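PDB 3QH6: CT296 from Chlamydia trachomatis, which is of unknown function but structurally resembles iron(II) 2-oxoglutarate-dependent enzymes of the cupin type. Local coordinates for residues Ala5-His8 with Leu9-Arg13; Arg74-Leu77 with Asp78-Ala81. All coordinates share one frame; numbering follows the deposited sequence.

Interaction 1. Residues Ala5-His8 with Leu9-Arg13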
loop_
_atom_site.group_PDB
_atom_site.type_symbol
_atom_site.label_atom_id
_atom_site.label_comp_id
_atom_site.label_asym_id
_atom_site.label_seq_id
_atom_site.Cartn_x
_atom_site.Cartn_y
_atom_site.Cartn_z
ATOM N N ALA A 5 -5.963 14.177 4.213
ATOM C CA ALA A 5 -4.599 13.824 4.616
ATOM C C ALA A 5 -3.597 14.602 3.741
ATOM O O ALA A 5 -3.759 14.708 2.524
ATOM C CB ALA A 5 -4.395 12.318 4.456
ATOM N N VAL A 6 -2.572 15.164 4.362
ATOM C CA VAL A 6 -1.603 15.977 3.638
ATOM C C VAL A 6 -0.195 15.624 4.106
ATOM O O VAL A 6 0.052 15.545 5.300
ATOM C CB VAL A 6 -1.910 17.457 3.904
ATOM C CG1 VAL A 6 -0.829 18.347 3.437
ATOM C CG2 VAL A 6 -3.229 17.834 3.217
ATOM N N LEU A 7 0.712 15.359 3.171
ATOM C CA LEU A 7 2.114 15.116 3.533
ATOM C C LEU A 7 2.778 16.353 4.114
ATOM O O LEU A 7 2.564 17.457 3.635
ATOM C CB LEU A 7 2.905 14.712 2.282
ATOM C CG LEU A 7 2.727 13.271 1.836
ATOM C CD1 LEU A 7 3.378 13.057 0.435
ATOM C CD2 LEU A 7 3.333 12.347 2.877
ATOM N N HIS A 8 3.601 16.163 5.140
ATOM C CA HIS A 8 4.388 17.259 5.698
ATOM C C HIS A 8 5.828 17.134 5.145
ATOM O O HIS A 8 6.311 16.034 4.849
ATOM C CB HIS A 8 4.382 17.165 7.223
ATOM C CG HIS A 8 4.970 18.352 7.905
ATOM N ND1 HIS A 8 6.301 18.424 8.264
ATOM C CD2 HIS A 8 4.402 19.504 8.342
ATOM C CE1 HIS A 8 6.537 19.581 8.863
ATOM N NE2 HIS A 8 5.395 20.249 8.935
ATOM N N LEU A 9 6.516 18.264 5.020
ATOM C CA LEU A 9 7.931 18.266 4.626
ATOM C C LEU A 9 8.773 17.234 5.396
ATOM O O LEU A 9 9.715 16.626 4.853
ATOM C CB LEU A 9 8.494 19.668 4.826
ATOM C CG LEU A 9 9.975 19.825 4.496
ATOM C CD1 LEU A 9 10.207 19.368 3.062
ATOM C CD2 LEU A 9 10.413 21.267 4.718
ATOM N N GLU A 10 8.428 16.962 6.645
ATOM C CA GLU A 10 9.254 16.021 7.410
ATOM C C GLU A 10 8.984 14.578 7.037
ATOM O O GLU A 10 9.850 13.702 7.236
ATOM C CB GLU A 10 9.038 16.200 8.916
ATOM C CG GLU A 10 9.609 17.494 9.502
ATOM C CD GLU A 10 11.133 17.635 9.335
ATOM O OE1 GLU A 10 11.853 16.610 9.312
ATOM O OE2 GLU A 10 11.608 18.783 9.232
ATOM N N HIS A 11 7.775 14.310 6.522
ATOM C CA HIS A 11 7.483 13.004 5.950
ATOM C C HIS A 11 8.333 12.818 4.678
ATOM O O HIS A 11 8.938 11.761 4.457
ATOM C CB HIS A 11 5.993 12.864 5.621
ATOM C CG HIS A 11 5.097 12.995 6.813
ATOM N ND1 HIS A 11 3.862 13.610 6.753
ATOM C CD2 HIS A 11 5.258 12.589 8.094
ATOM C CE1 HIS A 11 3.301 13.589 7.953
ATOM N NE2 HIS A 11 4.121 12.962 8.784
ATOM N N LYS A 12 8.403 13.854 3.849
ATOM C CA LYS A 12 9.250 13.779 2.648
ATOM C C LYS A 12 10.699 13.530 3.031
ATOM O O LYS A 12 11.417 12.708 2.407
ATOM C CB LYS A 12 9.140 15.058 1.792
ATOM C CG LYS A 12 7.771 15.289 1.103
ATOM C CD LYS A 12 7.672 16.740 0.616
ATOM C CE LYS A 12 6.294 17.086 0.075
ATOM N NZ LYS A 12 6.351 17.301 -1.400
ATOM N N ARG A 13 11.162 14.214 4.074
ATOM C CA ARG A 13 12.558 14.103 4.480
ATOM C C ARG A 13 12.849 12.731 5.006
ATOM O O ARG A 13 13.912 12.205 4.749
ATOM C CB ARG A 13 12.893 15.153 5.554
ATOM C CG ARG A 13 12.890 16.550 4.982
ATOM C CD ARG A 13 13.109 17.635 6.052
ATOM N NE ARG A 13 13.510 18.876 5.400
ATOM C CZ ARG A 13 13.533 20.070 5.978
ATOM N NH1 ARG A 13 13.142 20.213 7.241
ATOM N NH2 ARG A 13 13.935 21.125 5.283
#
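The rings of H8 and H11 each accept a main-chain N-H at the start of helix 9-18: H8 ND1 reaches forward to E10 N, H11 ND1 back to H8 N. The imidazole of H8 turns forward alongside the side chain of E10, the two pointing the same way. With CG anti to its own backbone N (chi1 -171°), the ring swings past the N-H of L9 and sets H8 ND1 3.0 Å from E10 N; that N-H arrives nearly straight but tilted 24° from the ring plane. CB and CG of E10 lie against the same ring, CG 3.8 Å from H8 CE1. H11 reaches in the reverse direction. Its CG stands beside its own N, anti to the carbonyl carbon, which carries H11 ND1 back to within 3.0 Å of H8 N. The donor sits well out of the H11 ring plane, by 36°, although the N-H itself aims almost directly at ND1. In both bonds ND1 is the acceptor, and each ring, if neutral, would probably carry its proton on NE2. H8 O takes the regular helical bond from K12 N at 3.2 Å and a weak one from H11 N. L7 crosses H11 at an angle, L7 CD2 3.9 Å from H11 CB, while F23 meets the H11 ring edge-to-face. Further along, E10 OE2 forms a salt bridge with R13 NH1 (2.9 Å), met from above the carboxylate plane, and L9 CD2 covers one face of that guanidinium 3.5 Å above its plane. K12 sends its amine away to E83 on helix 77-85. With H8 as N-cap bonded to E10 N, and the return arm running from H8 N to H11 ND1, the pattern is a capping box, here built from two histidines at a helix N-terminus.

Interaction 2. Residues Arg74-Leu77 with Asp78-Ala81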
loop_
_atom_site.group_PDB
_atom_site.type_symbol
_atom_site.label_atom_id
_atom_site.label_comp_id
_atom_site.label_asym_id
_atom_site.label_seq_id
_atom_site.Cartn_x
_atom_site.Cartn_y
_atom_site.Cartn_z
ATOM N N ARG A 74 -9.335 6.925 -3.588
ATOM C CA ARG A 74 -10.012 7.714 -2.563
ATOM C C ARG A 74 -9.074 8.057 -1.429
ATOM O O ARG A 74 -9.323 9.007 -0.688
ATOM C CB ARG A 74 -11.239 6.988 -2.019
ATOM C CG ARG A 74 -12.311 6.709 -3.090
ATOM C CD ARG A 74 -13.436 5.854 -2.527
ATOM N NE ARG A 74 -14.182 6.587 -1.497
ATOM C CZ ARG A 74 -14.838 6.024 -0.497
ATOM N NH1 ARG A 74 -14.809 4.713 -0.347
ATOM N NH2 ARG A 74 -15.522 6.785 0.360
ATOM N N VAL A 75 -8.003 7.289 -1.277
ATOM C CA VAL A 75 -6.985 7.643 -0.274
ATOM C C VAL A 75 -5.858 8.442 -0.951
ATOM O O VAL A 75 -5.002 8.990 -0.280
ATOM C CB VAL A 75 -6.475 6.386 0.455
ATOM C CG1 VAL A 75 -5.449 6.743 1.511
ATOM C CG2 VAL A 75 -7.673 5.678 1.107
ATOM N N ARG A 76 -5.902 8.531 -2.285
ATOM C CA ARG A 76 -4.914 9.287 -3.084
ATOM C C ARG A 76 -3.501 8.718 -2.978
ATOM O O ARG A 76 -2.514 9.460 -3.066
ATOM C CB ARG A 76 -4.904 10.782 -2.723
ATOM C CG ARG A 76 -6.291 11.397 -2.743
ATOM C CD ARG A 76 -6.252 12.867 -2.392
ATOM N NE ARG A 76 -5.592 13.688 -3.396
ATOM C CZ ARG A 76 -4.342 14.155 -3.311
ATOM N NH1 ARG A 76 -3.578 13.874 -2.262
ATOM N NH2 ARG A 76 -3.851 14.916 -4.290
ATOM N N LEU A 77 -3.409 7.403 -2.811
ATOM C CA LEU A 77 -2.124 6.717 -2.772
ATOM C C LEU A 77 -1.277 6.986 -4.012
ATOM O O LEU A 77 -0.058 7.052 -3.908
ATOM C CB LEU A 77 -2.315 5.196 -2.657
ATOM C CG LEU A 77 -3.009 4.724 -1.384
ATOM C CD1 LEU A 77 -3.013 3.205 -1.304
ATOM C CD2 LEU A 77 -2.320 5.335 -0.137
ATOM N N ASP A 78 -1.898 7.139 -5.183
ATOM C CA ASP A 78 -1.131 7.467 -6.396
ATOM C C ASP A 78 -0.515 8.862 -6.335
ATOM O O ASP A 78 0.641 9.056 -6.740
ATOM C CB ASP A 78 -1.950 7.312 -7.696
ATOM C CG ASP A 78 -3.390 7.848 -7.596
ATOM O OD1 ASP A 78 -3.780 8.484 -6.575
ATOM O OD2 ASP A 78 -4.147 7.628 -8.585
ATOM N N HIS A 79 -1.276 9.830 -5.830
ATOM C CA HIS A 79 -0.773 11.192 -5.741
ATOM C C HIS A 79 0.269 11.291 -4.622
ATOM O O HIS A 79 1.263 11.987 -4.767
ATOM C CB HIS A 79 -1.938 12.197 -5.549
ATOM C CG HIS A 79 -2.782 12.357 -6.775
ATOM N ND1 HIS A 79 -3.879 11.559 -7.041
ATOM C CD2 HIS A 79 -2.675 13.205 -7.827
ATOM C CE1 HIS A 79 -4.412 11.915 -8.197
ATOM N NE2 HIS A 79 -3.700 12.909 -8.696
ATOM N N LEU A 80 0.072 10.558 -3.530
ATOM C CA LEU A 80 1.039 10.583 -2.419
ATOM C C LEU A 80 2.362 9.940 -2.810
ATOM O O LEU A 80 3.446 10.454 -2.490
ATOM C CB LEU A 80 0.469 9.886 -1.196
ATOM C CG LEU A 80 -0.744 10.613 -0.589
ATOM C CD1 LEU A 80 -1.400 9.684 0.424
ATOM C CD2 LEU A 80 -0.319 11.977 0.030
ATOM N N ALA A 81 2.277 8.825 -3.523
ATOM C CA ALA A 81 3.487 8.150 -4.034
ATOM C C ALA A 81 4.255 9.050 -5.004
ATOM O O ALA A 81 5.490 9.129 -4.956
ATOM C CB ALA A 81 3.093 6.848 -4.736
#
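The backbone kinks at R76, whose positive phi (64°) ends helix 66-75 before the chain coils again as helix 77-85. The turn is a Schellman motif with R76 as the C-prime residue: L77 N bonds back to V72 O and R76 N to K73 O. R76 is at the same time the N-cap of the next helix, its O accepting from L80 N at 2.8 Å, nearly in line with the carbonyl; L77 O takes A81 N in the following bond. The R76 chain bends at chi3 and brings its guanidinium over H79, crossing it obliquely with the two planes 17° apart. What lies over the guanidinium face is H79 CB, offset toward the rim and 3.6 Å from R76 NH2. D78 folds CG between its backbone N and carbonyl carbon (chi1 42°), turning OD1 back toward R76 and into weak bonds from H79 N and H79 ND1. L77 faces the sheet at L148 and F150, whereas L80 packs on F127. L80 CD1 lies 3.7 Å from both R76 O and V75 O, where the two helices join.

Overall arrangement
Interactions 1 and 2 sit at the starts of two helices, 9-18 and 77-85, their centres about 13 Å apart. They meet directly through L7 and L80, with L7 CG 3.8 Å from L80 CD2, so the residue preceding the capping box packs on the first turns of helix 77-85. L7 also touches E83 and L84, and the K12-E83 salt bridge ties the same two helices together. Interaction 1 lies on the surface, about 17 Å from the centre of the chain; interaction 2, about 10 Å from it, is partly buried, with L77, L80 and A81 against the antiparallel sheet. In both, the N-cap carbonyl (H8, R76) accepts the N-H four residues on; H8 adds a side-chain N-cap bond, with H11 completing the capping box.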